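Local coordinates for protein magnesium transporter, putative (Shewanella oneidensis MR-1, PDB 3KXR) that probably carries magnesium ions across the membrane as an MgtE-like (SLC41A family) transporter, of which this piece is the cytosolic CBS-pair region with part of the N domain, at the interface of chains A and B. Numbering follows the deposited sequence. Chains: chain A/B, Magnesium transporter, putative.

Contacts 1 and 2 are neighbouring patches of one interface between chains A and B, the centres of their C-alpha atoms about 7 Å apart, and they share A:Phe10, A:Arg32 and B:His62. Helix 27-36 of chain A runs through both: its C-terminal end faces helix 39-50 of chain B in contact 1, while its first turns face the loop before strand 66-68 and the loop of B:Asp98 in contact 2. A:Arg32 joins the two patches. The N-terminal part of chain A thus lies against both helix 39-50 and the first CBS domain of chain B, an asymmetric arrangement that may belong to the crystal rather than the transporter.

Contact 1: the interface of chains A and B. Residues chain A 10, 32, 36; chain B 43, 62.
This is a small, mostly polar helix-to-helix and helix-to-loop patch between two copies of an MgtE-type cytosolic fragment, and it sets the N-domain part of chain A beside chain B. The whole interface is not an exact two-fold, and it may not be one that the full-length transporter uses. Helix 27-36 of chain A supplies A:Arg32 and A:Gln36; B:Gln43 comes from helix 39-50 and B:His62 from a loop of the first CBS domain. A:Arg32 carries the longest run of contacts. Its CG lies anti to the carbonyl carbon (chi1 -74°), and a bend at chi3 brings CD and NE alongside B:His62. There CD meets CB and the adjoining ring atom CG of the histidine about equally, and NE comes to 3.6 Å from CB. Although the guanidinium and imidazole planes are turned only 19° apart, the guanidinium does not stack on the ring. Beyond the bend, NH2 of A:Arg32 reaches to 3.3 Å from the backbone carbonyl O of B:His62, a polar approach without a hydrogen bond. NE of A:Arg32 and ND1 of B:His62 are 4.4 Å apart; were the imidazole protonated, the nearby guanidinium would probably disfavour that charge. On the other flank, B:Gln43 stretches out beyond CG and points its amide end toward chain A. Its NE2 gives a weak hydrogen bond to the side-chain carbonyl OE1 of A:Gln36 at 3.4 Å, bent to 134° at the hydrogen. The two amides stand nearly perpendicular. The same NE2 also touches the aliphatic stem of A:Arg32, 4.0 Å from CG, the two side chains crossing at about a right angle. A:Phe10, from the short 3-10 helix 10-12, stays behind this front.

Contact 2: the interface of chains A and B. Residues chain A 9-10, 26, 28-29, 32; chain B 62, 64, 66, 98.
Loop residue A:Pro26 and the start of helix 27-36 of chain A, with the segment leading into 3-10 helix 10-12, meet two parts of chain B: the loop running into strand 66-68 and the loop bearing B:Asp98. The polar anchor is A:Ser28 with B:Asp98. A:Ser28 OG, the side-chain hydroxyl, is hydrogen-bonded to carboxylate oxygen OD1 of B:Asp98 at 3.1 Å and to OD2 also at 3.1 Å. It meets both oxygens on their syn sides and stands 19° out of the carboxylate plane, so the hydroxyl faces the fork between them. A chi1 of 70° sets OG between the backbone N and carbonyl carbon of the serine, turned toward this carboxylate. With an alanine at B:Asp98 both acceptors go, and the hydroxyl of A:Ser28 would probably be left without its mate across the interface and free to turn. NH1 of A:Arg32, of opposite charge, stays 6.0 Å from OD1 of B:Asp98, not in contact. Beside this pair lies an apolar seam. B:Val66 sends its two methyls to different partners: CG1 meets CD1 of A:Phe29 at 3.5 Å, beyond the rim of the ring and tilted out of its plane, and CG2 reaches CG of A:Pro26 at 3.8 Å. The phenyl ring is placed by a chi1 of 177°, with CG anti to the backbone N, and its CE1 comes 3.7 Å from the backbone O of B:Met64, a selenomethionine. Within chain A, A:Phe10 CE1 sits over one face of this ring, toward its rim. The extended side chain of B:Met64 crosses A:Arg32 at about a right angle, its terminal methyl CE 3.8 Å from guanidinium NH2. In chain B, the loop into strand 66-68 belongs to the first CBS domain, as does B:Asp98, between strands 90-94 and 100-105; the N-terminal helical part of chain A thus rests on that domain.

Contact 1: the interface of chains A and B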
loop_
_atom_site.group_PDB
_atom_site.type_symbol
_atom_site.label_atom_id
_atom_site.label_comp_id
_atom_site.label_asym_id
_atom_site.label_seq_id
_atom_site.Cartn_x
_atom_site.Cartn_y
_atom_site.Cartn_z
ATOM N N PHE A 10 -11.336 1.262 -10.033
ATOM C CA PHE A 10 -9.940 0.989 -10.290
ATOM C C PHE A 10 -9.704 -0.523 -10.169
ATOM O O PHE A 10 -8.824 -1.058 -10.831
ATOM C CB PHE A 10 -9.038 1.855 -9.393
ATOM C CG PHE A 10 -9.335 3.368 -9.502
ATOM C CD1 PHE A 10 -8.843 4.131 -10.582
ATOM C CD2 PHE A 10 -10.135 4.028 -8.535
ATOM C CE1 PHE A 10 -9.119 5.537 -10.692
ATOM C CE2 PHE A 10 -10.430 5.436 -8.637
ATOM C CZ PHE A 10 -9.919 6.182 -9.715
ATOM N N ARG A 32 -3.979 7.668 -9.520
ATOM C CA ARG A 32 -4.917 7.207 -8.499
ATOM C C ARG A 32 -5.167 5.711 -8.707
ATOM O O ARG A 32 -5.265 4.952 -7.747
ATOM C CB ARG A 32 -6.231 8.001 -8.517
ATOM C CG ARG A 32 -6.102 9.432 -7.920
ATOM C CD ARG A 32 -7.478 10.163 -7.733
ATOM N NE ARG A 32 -8.374 9.823 -8.850
ATOM C CZ ARG A 32 -8.554 10.552 -9.964
ATOM N NH1 ARG A 32 -7.902 11.706 -10.140
ATOM N NH2 ARG A 32 -9.397 10.122 -10.914
ATOM N N GLN A 36 -4.217 2.511 -6.071
ATOM C CA GLN A 36 -5.271 1.655 -5.543
ATOM C C GLN A 36 -5.024 0.196 -5.861
ATOM O O GLN A 36 -5.660 -0.671 -5.311
ATOM C CB GLN A 36 -6.635 2.101 -6.068
ATOM C CG GLN A 36 -7.687 2.367 -4.994
ATOM C CD GLN A 36 -8.677 3.472 -5.412
ATOM O OE1 GLN A 36 -8.261 4.542 -5.891
ATOM N NE2 GLN A 36 -9.987 3.215 -5.231
ATOM N N GLN B 43 -7.698 8.845 0.657
ATOM C CA GLN B 43 -8.238 9.894 -0.215
ATOM C C GLN B 43 -9.321 10.681 0.540
ATOM O O GLN B 43 -9.371 11.906 0.475
ATOM C CB GLN B 43 -8.785 9.310 -1.528
ATOM C CG GLN B 43 -7.710 8.833 -2.555
ATOM C CD GLN B 43 -8.273 8.012 -3.798
ATOM O OE1 GLN B 43 -9.495 7.850 -3.994
ATOM N NE2 GLN B 43 -7.348 7.526 -4.639
ATOM N N HIS B 62 -13.625 10.474 -6.221
ATOM C CA HIS B 62 -12.600 10.556 -7.251
ATOM C C HIS B 62 -12.902 9.608 -8.404
ATOM O O HIS B 62 -12.355 9.781 -9.486
ATOM C CB HIS B 62 -11.212 10.223 -6.702
ATOM C CG HIS B 62 -10.652 11.244 -5.745
ATOM N ND1 HIS B 62 -10.412 12.562 -6.096
ATOM C CD2 HIS B 62 -10.252 11.125 -4.449
ATOM C CE1 HIS B 62 -9.898 13.207 -5.059
ATOM N NE2 HIS B 62 -9.799 12.359 -4.045
#

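Contact 2: the interface of chains A and B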
loop_
_atom_site.group_PDB
_atom_site.type_symbol
_atom_site.label_atom_id
_atom_site.label_comp_id
_atom_site.label_asym_id
_atom_site.label_seq_id
_atom_site.Cartn_x
_atom_site.Cartn_y
_atom_site.Cartn_z
ATOM N N LEU A 9 -14.145 0.901 -9.233
ATOM C CA LEU A 9 -13.681 1.320 -10.568
ATOM C C LEU A 9 -12.258 0.891 -10.904
ATOM O O LEU A 9 -11.990 0.284 -11.949
ATOM C CB LEU A 9 -13.738 2.854 -10.700
ATOM C CG LEU A 9 -13.225 3.479 -12.014
ATOM C CD1 LEU A 9 -14.012 2.935 -13.176
ATOM C CD2 LEU A 9 -13.261 5.012 -12.024
ATOM N N PHE A 10 -11.336 1.262 -10.033
ATOM C CA PHE A 10 -9.940 0.989 -10.290
ATOM C C PHE A 10 -9.704 -0.523 -10.169
ATOM O O PHE A 10 -8.824 -1.058 -10.831
ATOM C CB PHE A 10 -9.038 1.855 -9.393
ATOM C CG PHE A 10 -9.335 3.368 -9.502
ATOM C CD1 PHE A 10 -8.843 4.131 -10.582
ATOM C CD2 PHE A 10 -10.135 4.028 -8.535
ATOM C CE1 PHE A 10 -9.119 5.537 -10.692
ATOM C CE2 PHE A 10 -10.430 5.436 -8.637
ATOM C CZ PHE A 10 -9.919 6.182 -9.715
ATOM N N PRO A 26 -5.805 11.269 -18.138
ATOM C CA PRO A 26 -4.974 12.203 -17.368
ATOM C C PRO A 26 -4.009 11.463 -16.445
ATOM O O PRO A 26 -4.344 10.371 -15.929
ATOM C CB PRO A 26 -5.974 12.948 -16.509
ATOM C CG PRO A 26 -7.313 12.594 -17.027
ATOM C CD PRO A 26 -7.219 11.326 -17.745
ATOM N N SER A 28 -3.220 12.183 -13.572
ATOM C CA SER A 28 -3.864 12.161 -12.255
ATOM C C SER A 28 -4.700 10.893 -12.076
ATOM O O SER A 28 -4.703 10.260 -11.009
ATOM C CB SER A 28 -4.722 13.420 -12.019
ATOM O OG SER A 28 -5.906 13.475 -12.818
ATOM N N PHE A 29 -5.379 10.502 -13.136
ATOM C CA PHE A 29 -6.230 9.331 -13.100
ATOM C C PHE A 29 -5.353 8.072 -13.046
ATOM O O PHE A 29 -5.625 7.137 -12.286
ATOM C CB PHE A 29 -7.135 9.334 -14.339
ATOM C CG PHE A 29 -8.003 8.139 -14.451
ATOM C CD1 PHE A 29 -9.334 8.194 -14.099
ATOM C CD2 PHE A 29 -7.491 6.946 -14.914
ATOM C CE1 PHE A 29 -10.151 7.074 -14.185
ATOM C CE2 PHE A 29 -8.312 5.798 -14.996
ATOM C CZ PHE A 29 -9.643 5.875 -14.633
ATOM N N ARG A 32 -3.979 7.668 -9.520
ATOM C CA ARG A 32 -4.917 7.207 -8.499
ATOM C C ARG A 32 -5.167 5.711 -8.707
ATOM O O ARG A 32 -5.265 4.952 -7.747
ATOM C CB ARG A 32 -6.231 8.001 -8.517
ATOM C CG ARG A 32 -6.102 9.432 -7.920
ATOM C CD ARG A 32 -7.478 10.163 -7.733
ATOM N NE ARG A 32 -8.374 9.823 -8.850
ATOM C CZ ARG A 32 -8.554 10.552 -9.964
ATOM N NH1 ARG A 32 -7.902 11.706 -10.140
ATOM N NH2 ARG A 32 -9.397 10.122 -10.914
ATOM N N HIS B 62 -13.625 10.474 -6.221
ATOM C CA HIS B 62 -12.600 10.556 -7.251
ATOM C C HIS B 62 -12.902 9.608 -8.404
ATOM O O HIS B 62 -12.355 9.781 -9.486
ATOM C CB HIS B 62 -11.212 10.223 -6.702
ATOM C CG HIS B 62 -10.652 11.244 -5.745
ATOM N ND1 HIS B 62 -10.412 12.562 -6.096
ATOM C CD2 HIS B 62 -10.252 11.125 -4.449
ATOM C CE1 HIS B 62 -9.898 13.207 -5.059
ATOM N NE2 HIS B 62 -9.799 12.359 -4.045
HETATM N N MSE B 64 -14.598 8.238 -11.445
HETATM C CA MSE B 64 -15.342 8.864 -12.495
HETATM C C MSE B 64 -14.821 8.483 -13.855
HETATM O O MSE B 64 -13.720 8.025 -14.015
HETATM C CB MSE B 64 -15.249 10.379 -12.337
HETATM C CG MSE B 64 -13.831 10.881 -12.422
HETATM SE SE MSE B 64 -13.684 12.818 -12.207
HETATM C CE MSE B 64 -11.743 12.965 -11.755
ATOM N N VAL B 66 -13.297 9.996 -16.915
ATOM C CA VAL B 66 -12.620 11.189 -17.407
ATOM C C VAL B 66 -11.619 10.820 -18.537
ATOM O O VAL B 66 -10.976 9.777 -18.492
ATOM C CB VAL B 66 -11.903 11.929 -16.237
ATOM C CG1 VAL B 66 -11.072 10.939 -15.434
ATOM C CG2 VAL B 66 -11.064 13.069 -16.755
ATOM N N ASP B 98 -5.187 19.200 -16.505
ATOM C CA ASP B 98 -6.300 18.657 -15.695
ATOM C C ASP B 98 -7.428 19.655 -15.467
ATOM O O ASP B 98 -8.250 19.447 -14.585
ATOM C CB ASP B 98 -5.809 18.146 -14.314
ATOM C CG ASP B 98 -5.813 16.628 -14.189
ATOM O OD1 ASP B 98 -6.894 15.982 -14.261
ATOM O OD2 ASP B 98 -4.709 16.062 -13.966
#